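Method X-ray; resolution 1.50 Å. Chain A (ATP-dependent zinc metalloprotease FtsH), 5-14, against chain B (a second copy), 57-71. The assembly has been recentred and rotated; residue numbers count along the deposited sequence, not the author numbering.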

# COMPACT_ATOMS: atom_id res chain seq x y z
N SER A 5 10.25 -4.56 -25.89
CA SER A 5 9.70 -3.24 -26.20
C SER A 5 8.39 -2.91 -25.45
O SER A 5 8.29 -1.84 -24.87
CB SER A 5 9.52 -3.09 -27.71
OG SER A 5 8.83 -1.90 -28.02
N LYS A 6 7.40 -3.80 -25.45
CA LYS A 6 6.23 -3.66 -24.58
C LYS A 6 6.61 -3.78 -23.10
O LYS A 6 7.35 -4.69 -22.71
CB LYS A 6 5.19 -4.73 -24.95
CG LYS A 6 3.91 -4.77 -24.14
CD LYS A 6 2.92 -5.74 -24.80
CE LYS A 6 2.10 -6.53 -23.79
NZ LYS A 6 1.11 -5.69 -23.05
N LEU A 7 6.12 -2.86 -22.28
CA LEU A 7 6.38 -2.89 -20.85
C LEU A 7 5.06 -2.68 -20.11
O LEU A 7 4.28 -1.77 -20.45
CB LEU A 7 7.37 -1.77 -20.51
CG LEU A 7 7.81 -1.61 -19.06
CD1 LEU A 7 8.65 -2.81 -18.63
CD2 LEU A 7 8.60 -0.32 -18.86
N SER A 8 4.80 -3.51 -19.10
CA SER A 8 3.57 -3.35 -18.33
C SER A 8 3.61 -2.07 -17.50
O SER A 8 4.69 -1.57 -17.15
CB SER A 8 3.34 -4.56 -17.42
OG SER A 8 4.29 -4.54 -16.37
N TYR A 9 2.43 -1.57 -17.17
CA TYR A 9 2.33 -0.42 -16.28
C TYR A 9 2.94 -0.78 -14.91
O TYR A 9 3.64 0.04 -14.31
CB TYR A 9 0.87 0.07 -16.15
CG TYR A 9 0.76 1.30 -15.30
CD1 TYR A 9 1.25 2.52 -15.76
CD2 TYR A 9 0.22 1.25 -14.01
CE1 TYR A 9 1.19 3.65 -14.98
CE2 TYR A 9 0.16 2.40 -13.21
CZ TYR A 9 0.65 3.59 -13.72
OH TYR A 9 0.63 4.75 -12.97
N THR A 10 2.70 -2.00 -14.43
CA THR A 10 3.29 -2.42 -13.15
C THR A 10 4.82 -2.36 -13.17
O THR A 10 5.45 -1.82 -12.26
CB THR A 10 2.85 -3.85 -12.81
OG1 THR A 10 1.43 -3.85 -12.68
CG2 THR A 10 3.52 -4.32 -11.50
N SER A 11 5.43 -2.93 -14.21
CA SER A 11 6.88 -2.93 -14.26
C SER A 11 7.42 -1.51 -14.44
O SER A 11 8.43 -1.16 -13.86
CB SER A 11 7.37 -3.84 -15.38
OG SER A 11 8.79 -3.86 -15.43
N PHE A 12 6.73 -0.69 -15.23
CA PHE A 12 7.06 0.72 -15.33
C PHE A 12 7.09 1.41 -13.97
O PHE A 12 8.08 2.09 -13.63
CB PHE A 12 6.06 1.42 -16.27
CG PHE A 12 6.10 2.92 -16.20
CD1 PHE A 12 7.23 3.64 -16.60
CD2 PHE A 12 5.01 3.63 -15.73
CE1 PHE A 12 7.25 5.02 -16.54
CE2 PHE A 12 5.02 5.00 -15.65
CZ PHE A 12 6.14 5.71 -16.06
N VAL A 13 6.04 1.24 -13.17
CA VAL A 13 5.99 1.88 -11.86
C VAL A 13 7.12 1.34 -10.97
O VAL A 13 7.77 2.11 -10.25
CB VAL A 13 4.62 1.70 -11.19
CG1 VAL A 13 4.65 2.19 -9.74
CG2 VAL A 13 3.53 2.44 -11.98
N GLN A 14 7.38 0.03 -11.03
CA GLN A 14 8.50 -0.55 -10.27
C GLN A 14 9.82 0.11 -10.68
O GLN A 14 10.66 0.43 -9.82
CB GLN A 14 8.57 -2.06 -10.48
CG GLN A 14 7.41 -2.79 -9.82
CD GLN A 14 7.29 -4.25 -10.22
OE1 GLN A 14 7.97 -4.73 -11.13
NE2 GLN A 14 6.43 -4.96 -9.52
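Chain B 57-71: LIEKLVSKGIKVSGE

Chain B lays a helix, a glycine turn and a strand against the N-terminal part of a chain A helix and the residues before it, in a contact that joins a small apolar patch to a cluster of hydrogen bonds around T10(A). The two stretches come from two copies of one protein and together bury 535 Å².

In chain B, residues 57-63 are helical and continue a helix that begins earlier. G65(B) leaves the helix with positive phi (83°) in a Schellman motif: I66(B) N bonds to L61(B) O at 3.1 Å, and G65(B) N to V62(B) O at 2.9 Å. A side chain at these backbone angles would be jammed against the preceding carbonyl O, which by itself calls for glycine. Residues 67-71 then run as a strand.

The chain B helix crosses helix 9-14 of chain A at -73°, with a closest axis approach of 9.8 Å. The strand passes nearer, at 6.7 Å, and its direction makes 117° with that of the chain A helix. The CA atoms of S8(A) and S69(B) lie 4.9 Å apart, and those of T10(A) and V62(B) 5.3 Å.

T10(A) is central. T10(A) OG1 donates to I66(B) O at 2.6 Å and accepts from V68(B) N at 2.8 Å. One hydroxyl thus serves both a carbonyl and an amide where the turn enters the strand. V68(B) O faces the start of the chain A helix, where amides lack partners from a preceding turn. V68(B) O accepts weak bonds from Y9(A) N at 2.9 Å and T10(A) N at 3.5 Å. S8(A) caps the same helix, S8(A) OG accepting from S11(A) N at 2.9 Å. The CB of S8(A) packs 3.5 Å from V68(B) O.

The chain B helix supplies most of chain B's side of the apolar patch. V62(B) CG2 lies 3.8 Å from Y9(A) CD2, and V62(B) CG1 lies 3.9 Å from V13(A) CG1. I58(B) CG2 is 3.8 Å from Y9(A) CE2. From the strand, V68(B) CG1 lies 4.5 Å from Y9(A) CB. At the edge of the tyrosine ring, Y9(A) OH donates to E59(B) OE2 at 2.8 Å. The CA-to-CB bond of E59(B) points sideways, but its carboxylate comes nearer.

Water bridges several gaps between the chains. Water 1 links K6(A) NZ (2.5 Å) to S69(B) OG (2.8 Å). Water 3 accepts from G70(B) N at 2.9 Å and, weakly, from Y9(A) N at 3.1 Å. Water 5 accepts from Q14(A) NE2 at 2.9 Å and donates to V62(B) O at 2.8 Å.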

# COMPACT_ATOMS: atom_id res chain seq x y z
N LEU B 57 -8.00 1.92 -7.92
CA LEU B 57 -7.96 0.49 -8.24
C LEU B 57 -6.62 0.13 -8.87
O LEU B 57 -5.99 -0.86 -8.51
CB LEU B 57 -9.08 0.11 -9.20
CG LEU B 57 -9.00 -1.30 -9.79
CD1 LEU B 57 -9.22 -2.40 -8.74
CD2 LEU B 57 -9.97 -1.47 -10.96
N ILE B 58 -6.20 0.95 -9.82
CA ILE B 58 -4.96 0.66 -10.54
C ILE B 58 -3.74 0.67 -9.64
O ILE B 58 -2.92 -0.24 -9.69
CB ILE B 58 -4.80 1.61 -11.76
CG1 ILE B 58 -5.92 1.30 -12.76
CG2 ILE B 58 -3.44 1.43 -12.41
CD1 ILE B 58 -6.16 2.36 -13.83
N GLU B 59 -3.61 1.67 -8.79
CA GLU B 59 -2.41 1.68 -7.96
C GLU B 59 -2.48 0.58 -6.90
O GLU B 59 -1.44 0.04 -6.52
CB GLU B 59 -2.12 3.07 -7.39
CG GLU B 59 -1.89 4.15 -8.46
CD GLU B 59 -0.70 3.89 -9.39
OE1 GLU B 59 0.31 3.29 -8.96
OE2 GLU B 59 -0.76 4.33 -10.56
N LYS B 60 -3.69 0.21 -6.49
CA LYS B 60 -3.88 -0.95 -5.61
C LYS B 60 -3.39 -2.26 -6.25
O LYS B 60 -2.68 -3.05 -5.62
CB LYS B 60 -5.35 -1.10 -5.22
CG LYS B 60 -5.69 -2.36 -4.42
CD LYS B 60 -7.19 -2.41 -4.11
CE LYS B 60 -7.63 -3.77 -3.59
NZ LYS B 60 -9.08 -3.78 -3.22
N LEU B 61 -3.80 -2.51 -7.49
CA LEU B 61 -3.29 -3.65 -8.23
C LEU B 61 -1.77 -3.61 -8.31
O LEU B 61 -1.10 -4.60 -8.03
CB LEU B 61 -3.88 -3.66 -9.64
CG LEU B 61 -5.39 -3.87 -9.76
CD1 LEU B 61 -5.81 -3.69 -11.21
CD2 LEU B 61 -5.82 -5.22 -9.23
N VAL B 62 -1.22 -2.46 -8.69
CA VAL B 62 0.23 -2.35 -8.83
C VAL B 62 0.97 -2.60 -7.51
O VAL B 62 1.99 -3.30 -7.46
CB VAL B 62 0.65 -0.98 -9.44
CG1 VAL B 62 2.17 -0.80 -9.40
CG2 VAL B 62 0.13 -0.86 -10.86
N SER B 63 0.43 -2.05 -6.42
CA SER B 63 1.06 -2.17 -5.11
C SER B 63 1.08 -3.63 -4.65
O SER B 63 1.95 -4.02 -3.88
CB SER B 63 0.32 -1.29 -4.10
OG SER B 63 -0.92 -1.86 -3.73
N LYS B 64 0.14 -4.44 -5.14
CA LYS B 64 0.08 -5.86 -4.82
C LYS B 64 1.01 -6.68 -5.69
O LYS B 64 1.19 -7.88 -5.47
CB LYS B 64 -1.35 -6.39 -4.96
CG LYS B 64 -2.30 -5.81 -3.92
CD LYS B 64 -3.67 -6.40 -4.09
CE LYS B 64 -3.59 -7.91 -4.07
NZ LYS B 64 -3.14 -8.43 -2.75
N GLY B 65 1.62 -6.02 -6.67
CA GLY B 65 2.53 -6.70 -7.58
C GLY B 65 1.80 -7.39 -8.72
O GLY B 65 2.43 -8.13 -9.48
N ILE B 66 0.49 -7.15 -8.84
CA ILE B 66 -0.29 -7.69 -9.95
C ILE B 66 0.15 -6.97 -11.21
O ILE B 66 0.36 -5.76 -11.21
CB ILE B 66 -1.81 -7.53 -9.70
CG1 ILE B 66 -2.22 -8.39 -8.50
CG2 ILE B 66 -2.62 -7.88 -10.96
CD1 ILE B 66 -3.58 -8.06 -7.94
N LYS B 67 0.35 -7.73 -12.28
CA LYS B 67 0.76 -7.14 -13.55
C LYS B 67 -0.43 -6.44 -14.17
O LYS B 67 -1.45 -7.06 -14.45
CB LYS B 67 1.28 -8.24 -14.49
CG LYS B 67 1.79 -7.71 -15.82
CD LYS B 67 2.43 -8.85 -16.63
CE LYS B 67 2.97 -8.33 -17.96
NZ LYS B 67 3.48 -9.46 -18.80
N VAL B 68 -0.29 -5.14 -14.41
CA VAL B 68 -1.36 -4.35 -15.04
C VAL B 68 -0.87 -3.90 -16.40
O VAL B 68 0.20 -3.28 -16.51
CB VAL B 68 -1.71 -3.12 -14.19
CG1 VAL B 68 -2.75 -2.26 -14.91
CG2 VAL B 68 -2.20 -3.56 -12.81
N SER B 69 -1.65 -4.20 -17.43
CA SER B 69 -1.27 -3.97 -18.84
C SER B 69 -2.45 -3.36 -19.56
O SER B 69 -3.54 -3.91 -19.51
CB SER B 69 -0.97 -5.31 -19.53
OG SER B 69 0.03 -6.05 -18.83
N GLY B 70 -2.23 -2.25 -20.27
CA GLY B 70 -3.25 -1.74 -21.17
C GLY B 70 -3.28 -2.50 -22.48
O GLY B 70 -2.29 -3.11 -22.88
N GLU B 71 -4.42 -2.46 -23.16
CA GLU B 71 -4.56 -3.14 -24.45
C GLU B 71 -5.39 -2.27 -25.37
O GLU B 71 -6.27 -1.55 -24.91
CB GLU B 71 -5.24 -4.52 -24.27
CG GLU B 71 -5.44 -5.35 -25.56
CD GLU B 71 -6.70 -4.98 -26.36
OE1 GLU B 71 -7.59 -4.28 -25.83
OE2 GLU B 71 -6.80 -5.39 -27.53
O HOH W 1 2.02 -5.42 -20.70
O HOH W 2 -1.91 -6.18 -23.77
O HOH W 3 0.41 -1.17 -19.55
O HOH W 4 5.17 -7.68 -10.32
O HOH W 5 4.74 -3.48 -7.64